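Local atomic coordinates of Mn transporter subunit (Synechocystis sp. PCC 6803, PDB entry 3UJP), a protein that binds manganese and probably serves as the periplasmic solute-binding subunit that hands the ion to an ABC-type transporter. Residues Met134-Ala139 and Lys173-Gln178; Val141-Ile146 and Val167-Leu172; Ala181-Val186 and Tyr207-Ile212. All coordinates share one frame; numbering follows the deposited sequence.

Interaction 1 of 3, residues Met134-Ala139 and Lys173-Gln178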
# COMPACT_ATOMS: atom_id res chain seq x y z
N MET A 134 -11.23 -23.92 -4.04
CA MET A 134 -11.81 -24.06 -5.38
C MET A 134 -13.29 -24.36 -5.33
O MET A 134 -13.93 -24.59 -6.35
CB MET A 134 -11.13 -25.19 -6.13
CG MET A 134 -9.73 -24.88 -6.50
SD MET A 134 -9.73 -23.35 -7.42
CE MET A 134 -10.06 -24.04 -9.04
N SER A 135 -13.84 -24.41 -4.12
CA SER A 135 -15.25 -24.65 -3.97
C SER A 135 -15.87 -23.45 -3.26
O SER A 135 -15.68 -23.29 -2.05
CB SER A 135 -15.46 -25.95 -3.17
OG SER A 135 -16.84 -26.22 -2.93
N PRO A 136 -16.61 -22.59 -4.02
CA PRO A 136 -17.22 -21.34 -3.53
C PRO A 136 -18.05 -21.58 -2.30
O PRO A 136 -17.96 -20.77 -1.39
CB PRO A 136 -18.12 -20.91 -4.67
CG PRO A 136 -17.52 -21.51 -5.88
CD PRO A 136 -16.93 -22.84 -5.44
N ARG A 137 -18.82 -22.66 -2.25
CA ARG A 137 -19.45 -23.06 -0.99
C ARG A 137 -18.39 -23.04 0.13
O ARG A 137 -18.61 -22.44 1.18
CB ARG A 137 -20.14 -24.43 -1.11
CG ARG A 137 -20.77 -24.70 -2.51
CD ARG A 137 -22.23 -25.25 -2.50
NE ARG A 137 -22.73 -25.47 -3.87
CZ ARG A 137 -23.95 -25.15 -4.31
NH1 ARG A 137 -24.26 -25.39 -5.58
NH2 ARG A 137 -24.86 -24.58 -3.51
N ASN A 138 -17.25 -23.66 -0.14
CA ASN A 138 -16.11 -23.70 0.78
C ASN A 138 -15.41 -22.35 0.94
O ASN A 138 -14.90 -22.02 2.02
CB ASN A 138 -15.05 -24.68 0.28
CG ASN A 138 -15.43 -26.11 0.50
OD1 ASN A 138 -14.94 -26.99 -0.20
ND2 ASN A 138 -16.31 -26.36 1.46
N ALA A 139 -15.34 -21.61 -0.15
CA ALA A 139 -14.71 -20.31 -0.09
C ALA A 139 -15.40 -19.49 1.00
O ALA A 139 -14.80 -18.59 1.58
CB ALA A 139 -14.79 -19.61 -1.43
N LYS A 173 -21.39 -15.95 -3.53
CA LYS A 173 -22.66 -16.65 -3.82
C LYS A 173 -23.17 -16.41 -5.25
O LYS A 173 -23.62 -17.33 -5.92
CB LYS A 173 -23.72 -16.34 -2.76
CG LYS A 173 -23.26 -16.73 -1.34
CD LYS A 173 -23.66 -15.68 -0.29
CE LYS A 173 -24.06 -16.33 1.03
NZ LYS A 173 -24.38 -15.32 2.10
N ALA A 174 -23.02 -15.18 -5.73
CA ALA A 174 -23.32 -14.88 -7.12
C ALA A 174 -22.60 -15.82 -8.08
O ALA A 174 -23.24 -16.51 -8.85
CB ALA A 174 -23.00 -13.43 -7.45
N ILE A 175 -21.27 -15.85 -8.03
CA ILE A 175 -20.51 -16.67 -8.98
C ILE A 175 -20.69 -18.16 -8.75
O ILE A 175 -20.46 -18.95 -9.65
CB ILE A 175 -19.00 -16.34 -9.02
CG1 ILE A 175 -18.31 -16.92 -7.82
CG2 ILE A 175 -18.74 -14.86 -9.10
CD1 ILE A 175 -17.85 -18.30 -8.05
N ASP A 176 -21.05 -18.58 -7.54
CA ASP A 176 -21.29 -20.00 -7.34
C ASP A 176 -22.49 -20.37 -8.21
O ASP A 176 -22.47 -21.34 -8.98
CB ASP A 176 -21.61 -20.28 -5.87
CG ASP A 176 -22.44 -21.54 -5.68
OD1 ASP A 176 -21.91 -22.66 -5.90
OD2 ASP A 176 -23.63 -21.41 -5.33
N ARG A 177 -23.52 -19.55 -8.09
CA ARG A 177 -24.72 -19.75 -8.84
C ARG A 177 -24.36 -19.69 -10.30
O ARG A 177 -24.88 -20.43 -11.13
CB ARG A 177 -25.67 -18.61 -8.50
CG ARG A 177 -27.06 -18.79 -9.03
CD ARG A 177 -27.75 -17.48 -9.12
NE ARG A 177 -28.48 -17.41 -10.37
CZ ARG A 177 -27.95 -16.97 -11.50
NH1 ARG A 177 -28.68 -16.95 -12.61
NH2 ARG A 177 -26.67 -16.56 -11.52
N GLN A 178 -23.45 -18.78 -10.62
CA GLN A 178 -23.08 -18.55 -12.00
C GLN A 178 -22.18 -19.63 -12.54
O GLN A 178 -22.09 -19.83 -13.75
CB GLN A 178 -22.34 -17.24 -12.12
CG GLN A 178 -21.12 -17.38 -13.03
CD GLN A 178 -20.75 -16.09 -13.72
OE1 GLN A 178 -21.56 -15.49 -14.42
NE2 GLN A 178 -19.52 -15.65 -13.51

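Interaction 2 of 3, residues Val141-Ile146 and Val167-Leu172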
# COMPACT_ATOMS: atom_id res chain seq x y z
N VAL A 141 -16.46 -20.38 3.94
CA VAL A 141 -15.89 -20.63 5.25
C VAL A 141 -14.45 -20.09 5.34
O VAL A 141 -13.97 -19.68 6.40
CB VAL A 141 -15.97 -22.11 5.59
CG1 VAL A 141 -17.39 -22.58 5.45
CG2 VAL A 141 -15.13 -22.87 4.65
N TYR A 142 -13.75 -20.07 4.21
CA TYR A 142 -12.44 -19.43 4.17
C TYR A 142 -12.61 -17.99 4.62
O TYR A 142 -11.95 -17.54 5.56
CB TYR A 142 -11.91 -19.44 2.75
CG TYR A 142 -11.13 -20.67 2.38
CD1 TYR A 142 -9.77 -20.73 2.62
CD2 TYR A 142 -11.75 -21.78 1.81
CE1 TYR A 142 -9.02 -21.85 2.29
CE2 TYR A 142 -11.00 -22.92 1.47
CZ TYR A 142 -9.64 -22.94 1.71
OH TYR A 142 -8.86 -24.04 1.40
N VAL A 143 -13.54 -17.28 3.97
CA VAL A 143 -13.71 -15.84 4.16
C VAL A 143 -14.22 -15.52 5.55
O VAL A 143 -13.98 -14.44 6.07
CB VAL A 143 -14.68 -15.20 3.13
CG1 VAL A 143 -14.34 -15.63 1.71
CG2 VAL A 143 -16.12 -15.55 3.46
N GLU A 144 -14.95 -16.43 6.15
CA GLU A 144 -15.47 -16.13 7.45
C GLU A 144 -14.36 -16.20 8.46
O GLU A 144 -14.25 -15.32 9.32
CB GLU A 144 -16.54 -17.12 7.86
CG GLU A 144 -16.83 -17.05 9.34
CD GLU A 144 -17.66 -15.84 9.70
OE1 GLU A 144 -17.94 -15.02 8.79
OE2 GLU A 144 -18.04 -15.72 10.88
N ASN A 145 -13.52 -17.23 8.35
CA ASN A 145 -12.41 -17.41 9.31
C ASN A 145 -11.37 -16.30 9.22
O ASN A 145 -10.69 -16.00 10.19
CB ASN A 145 -11.74 -18.78 9.14
CG ASN A 145 -12.69 -19.94 9.39
OD1 ASN A 145 -13.57 -19.86 10.25
ND2 ASN A 145 -12.51 -21.01 8.64
N ILE A 146 -11.25 -15.72 8.03
CA ILE A 146 -10.44 -14.54 7.82
C ILE A 146 -11.07 -13.38 8.57
O ILE A 146 -10.36 -12.49 9.05
CB ILE A 146 -10.43 -14.14 6.35
CG1 ILE A 146 -9.77 -15.23 5.49
CG2 ILE A 146 -9.74 -12.83 6.20
CD1 ILE A 146 -9.98 -15.06 3.99
N VAL A 167 -19.94 -8.21 1.83
CA VAL A 167 -19.84 -7.95 0.40
C VAL A 167 -19.06 -9.05 -0.34
O VAL A 167 -19.43 -9.44 -1.43
CB VAL A 167 -19.20 -6.57 0.14
CG1 VAL A 167 -18.77 -6.42 -1.32
CG2 VAL A 167 -20.15 -5.48 0.54
N TYR A 168 -17.98 -9.56 0.22
CA TYR A 168 -17.23 -10.61 -0.47
C TYR A 168 -18.06 -11.91 -0.41
O TYR A 168 -18.18 -12.60 -1.42
CB TYR A 168 -15.82 -10.78 0.12
CG TYR A 168 -14.83 -11.42 -0.82
CD1 TYR A 168 -14.68 -10.94 -2.11
CD2 TYR A 168 -14.04 -12.51 -0.44
CE1 TYR A 168 -13.76 -11.52 -3.00
CE2 TYR A 168 -13.13 -13.11 -1.33
CZ TYR A 168 -12.98 -12.60 -2.61
OH TYR A 168 -12.09 -13.17 -3.52
N SER A 169 -18.63 -12.22 0.74
CA SER A 169 -19.46 -13.42 0.87
C SER A 169 -20.54 -13.41 -0.20
O SER A 169 -20.84 -14.42 -0.84
CB SER A 169 -20.12 -13.51 2.25
OG SER A 169 -19.18 -13.79 3.28
N GLU A 170 -21.14 -12.24 -0.38
CA GLU A 170 -22.23 -12.07 -1.31
C GLU A 170 -21.81 -12.24 -2.76
O GLU A 170 -22.57 -12.76 -3.56
CB GLU A 170 -22.83 -10.68 -1.14
CG GLU A 170 -23.36 -10.15 -2.45
CD GLU A 170 -23.71 -8.69 -2.38
OE1 GLU A 170 -22.78 -7.85 -2.51
OE2 GLU A 170 -24.91 -8.38 -2.23
N GLN A 171 -20.62 -11.79 -3.11
CA GLN A 171 -20.14 -11.91 -4.48
C GLN A 171 -19.64 -13.31 -4.76
O GLN A 171 -19.55 -13.71 -5.92
CB GLN A 171 -19.00 -10.93 -4.76
CG GLN A 171 -19.37 -9.48 -4.61
CD GLN A 171 -18.15 -8.64 -4.41
OE1 GLN A 171 -17.04 -9.16 -4.39
NE2 GLN A 171 -18.34 -7.33 -4.26
N LEU A 172 -19.30 -14.03 -3.70
CA LEU A 172 -19.00 -15.46 -3.78
C LEU A 172 -20.25 -16.28 -4.16
O LEU A 172 -20.16 -17.20 -4.98
CB LEU A 172 -18.48 -15.97 -2.44
CG LEU A 172 -17.02 -16.37 -2.20
CD1 LEU A 172 -16.23 -16.51 -3.48
CD2 LEU A 172 -16.39 -15.37 -1.28

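Interaction 3 of 3, residues Ala181-Val186 and Tyr207-Ile212. With ZN (zinc ion), chain N.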
# COMPACT_ATOMS: atom_id res chain seq x y z
N ALA A 181 -24.11 -22.82 -13.24
CA ALA A 181 -24.88 -22.53 -14.45
C ALA A 181 -24.05 -22.68 -15.73
O ALA A 181 -24.60 -22.74 -16.84
CB ALA A 181 -25.48 -21.13 -14.35
N ASP A 182 -22.73 -22.75 -15.57
CA ASP A 182 -21.79 -22.81 -16.69
C ASP A 182 -21.37 -24.24 -17.03
O ASP A 182 -21.08 -24.57 -18.18
CB ASP A 182 -20.54 -21.99 -16.36
CG ASP A 182 -20.29 -20.86 -17.34
OD1 ASP A 182 -19.98 -21.14 -18.53
OD2 ASP A 182 -20.37 -19.69 -16.92
N LEU A 183 -21.31 -25.09 -16.02
CA LEU A 183 -20.85 -26.47 -16.18
C LEU A 183 -22.04 -27.40 -16.42
O LEU A 183 -21.86 -28.54 -16.84
CB LEU A 183 -20.09 -26.90 -14.92
CG LEU A 183 -18.82 -26.15 -14.54
CD1 LEU A 183 -18.52 -26.29 -13.05
CD2 LEU A 183 -17.64 -26.63 -15.37
N GLU A 184 -23.24 -26.90 -16.12
CA GLU A 184 -24.47 -27.66 -16.34
C GLU A 184 -24.74 -27.83 -17.84
O GLU A 184 -25.41 -28.77 -18.26
CB GLU A 184 -25.68 -27.05 -15.59
CG GLU A 184 -26.50 -26.00 -16.35
CD GLU A 184 -27.46 -25.21 -15.44
OE1 GLU A 184 -27.03 -24.71 -14.38
OE2 GLU A 184 -28.65 -25.06 -15.77
N GLN A 185 -24.17 -26.93 -18.63
CA GLN A 185 -24.25 -27.02 -20.09
C GLN A 185 -23.76 -28.36 -20.63
O GLN A 185 -24.56 -29.17 -21.08
CB GLN A 185 -23.50 -25.86 -20.75
CG GLN A 185 -24.13 -24.49 -20.44
CD GLN A 185 -23.40 -23.31 -21.11
OE1 GLN A 185 -22.88 -23.43 -22.23
NE2 GLN A 185 -23.37 -22.16 -20.42
N VAL A 186 -22.45 -28.58 -20.61
CA VAL A 186 -21.89 -29.89 -20.94
C VAL A 186 -22.69 -31.03 -20.26
O VAL A 186 -22.95 -30.99 -19.06
CB VAL A 186 -20.36 -29.92 -20.59
CG1 VAL A 186 -20.02 -28.87 -19.54
CG2 VAL A 186 -19.90 -31.31 -20.16
N TYR A 207 -20.06 -29.36 -8.82
CA TYR A 207 -20.78 -29.22 -10.07
C TYR A 207 -20.83 -30.53 -10.82
O TYR A 207 -20.92 -30.55 -12.05
CB TYR A 207 -20.15 -28.12 -10.92
CG TYR A 207 -20.04 -26.86 -10.11
CD1 TYR A 207 -21.17 -26.28 -9.54
CD2 TYR A 207 -18.81 -26.26 -9.87
CE1 TYR A 207 -21.08 -25.12 -8.76
CE2 TYR A 207 -18.71 -25.09 -9.10
CZ TYR A 207 -19.85 -24.53 -8.55
OH TYR A 207 -19.74 -23.38 -7.79
N GLY A 208 -20.77 -31.61 -10.05
CA GLY A 208 -20.94 -32.97 -10.56
C GLY A 208 -20.11 -33.30 -11.78
O GLY A 208 -20.66 -33.68 -12.83
N MET A 209 -18.80 -33.18 -11.65
CA MET A 209 -17.89 -33.59 -12.71
C MET A 209 -17.09 -34.84 -12.30
O MET A 209 -16.94 -35.14 -11.10
CB MET A 209 -16.94 -32.45 -13.08
CG MET A 209 -17.64 -31.19 -13.57
SD MET A 209 -16.55 -30.10 -14.52
CE MET A 209 -16.58 -30.86 -16.15
N GLU A 210 -16.61 -35.58 -13.29
CA GLU A 210 -15.73 -36.70 -13.01
C GLU A 210 -14.31 -36.22 -13.30
O GLU A 210 -14.02 -35.75 -14.41
CB GLU A 210 -16.12 -37.95 -13.83
CG GLU A 210 -15.42 -39.28 -13.43
CD GLU A 210 -15.81 -39.84 -12.03
OE1 GLU A 210 -15.01 -40.65 -11.46
OE2 GLU A 210 -16.90 -39.48 -11.50
N GLU A 211 -13.46 -36.30 -12.28
CA GLU A 211 -12.09 -35.81 -12.35
C GLU A 211 -11.15 -36.87 -12.91
O GLU A 211 -11.29 -38.07 -12.64
CB GLU A 211 -11.61 -35.36 -10.96
CG GLU A 211 -10.39 -34.45 -10.99
CD GLU A 211 -9.88 -34.09 -9.61
OE1 GLU A 211 -9.27 -32.99 -9.46
OE2 GLU A 211 -10.08 -34.91 -8.67
N ILE A 212 -10.20 -36.43 -13.71
CA ILE A 212 -9.12 -37.30 -14.14
C ILE A 212 -7.80 -36.54 -14.01
O ILE A 212 -7.57 -35.55 -14.72
CB ILE A 212 -9.32 -37.80 -15.59
CG1 ILE A 212 -10.73 -38.33 -15.79
CG2 ILE A 212 -8.36 -38.91 -15.91
CD1 ILE A 212 -10.94 -38.83 -17.19
ZN ZN N . -29.08 -24.72 -13.15

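Interaction 1 of 3, residues Met134-Ala139 and Lys173-Gln178
D176 meets P136 and R137 at the point where helix 136-153 begins beside the long helix 158-183. Its CB rests on the proline ring, with D176 CB 3.7 Å from P136 CB. The next atom, CG, is turned roughly anti to the backbone N (chi1 155°), which carries the carboxylate past the proline to the guanidinium of R137. There D176 OD1 comes over one face of that group, 3.6 Å from R137 NE. OD1 sits 3.3 Å above the plane of the R137 guanidinium, so the hydrogens of that group are not aimed at it and the salt bridge is electrostatic. The two flat groups stand 79° apart. OD2 is farther off, with D176 OD2 3.9 Å from R137 NH2. In metal-binding proteins of this family one long helix joins the two lobes, and 158-183 fits that part; the contact holds the start of its antiparallel neighbour. The directed bond to the aspartate comes from elsewhere, as OD1 is hydrogen-bonded to the hydroxyl of Y207. Losing the D176 carboxylate to an alanine here would probably leave R137 to its weak, long pairing with D206, and the Y207 hydroxyl without this partner. Deeper in, I175 CD1 reaches P136 CG at 3.9 Å, and the two side chains cross at about a right angle. I175 also packs on L288 of helix 284-296.

Interaction 2 of 3, residues Val141-Ile146 and Val167-Leu172
V143 carries the whole contact on its side, and its two methyl groups divide the work. The apolar contacts all go through CG1. This methyl is 3.6 Å from CD2 of L172, and the two side chains reach for each other tip to tip between the helices. The same methyl touches the ring of Y168, with V143 CG1 3.8 Å from Y168 CD2. It meets the ring obliquely, on the half that holds CD2 and CE2. A chi1 of -157° places the Y168 ring trans to its own backbone N, which brings it to V143. Y168 also touches D43 and N47 of helix 39-49.

The second kind of contact is between a methyl and a hydroxyl. V143 CG2 lies 3.5 Å from S169 OG. This is plain van der Waals contact, since the valine has nothing polar to offer. The hydroxyl is satisfied within its own helix, where S169 OG is hydrogen-bonded to the backbone oxygen of A165, one turn earlier. A polar group is thus held at the seam without a polar partner across it.

L172 packs further on A139 and L140 of the same partner helix. Helix 284-296 covers the apolar part, with L285 on L172 and both F284 and L285 on Y168. On helix 158-183, E170 binds the backbone N of M89 of a second subunit.

The two segments run almost exactly antiparallel, at 177°, with their axes 10.0 Å apart. Such nearly aligned axes let the two helices stay side by side over several turns, and the arrangement is that of an antiparallel helix pair built along the long helix of this binding-protein fold.

Interaction 3 of 3, residues Ala181-Val186 and Tyr207-Ile212
L183, in the weakly bonded last part of helix 158-183, packs on Y207 and M209, which lead into strand 210-213. The contact thus joins the helix that probably links the two lobes, as in relatives, to one lobe, where strand 210-213 pairs in parallel with strand 192-195. The tight part is wholly apolar. The two branches of L183 go to different partners. CD1 lies against the CB and ring of Y207, which it meets obliquely, though the model sets these carbons too close for the exact spacing to be trusted. CD2 goes to the thioether of M209, with L183 CD2 3.7 Å from M209 SD. The leucine and methionine side chains cross at about a right angle. The methionine chain is extended at chi2 and bends at its end (chi3 82°), where the sulfur meets the leucine. I295 of helix 284-296 packs on both L183 and M209 and closes this patch.

The other side is polar. E184, the next residue, ends at a bound zinc ion, which is distinct from the manganese site. Acidic groups of E277 of a third subunit and D104 of a second subunit come close to E184 OE2, consistent with a zinc held where subunits meet. E184 OE1 binds the zinc at 2.4 Å, and E184 OE2 lies at a longer 2.7 Å from it.

All three contacts use helix 158-183, in the order 2, 1, 3 along its length. Interactions 1 and 2 pair it with the same partner, helix 136-153, and adjoin each other through A139 and L172. Interaction 2 is buried and rests on methyl and ring contacts. Interaction 1 is only partly buried; it adds an ion pair at its more exposed side. Interaction 3 lies farther along, where the helix meets a different element, the approach to strand 210-213. Its apolar part is buried, but a metal-bound carboxylate sits beside it. Y207 ties 1 to 3, while 2 and 3 stay about 7 Å apart at their nearest atoms.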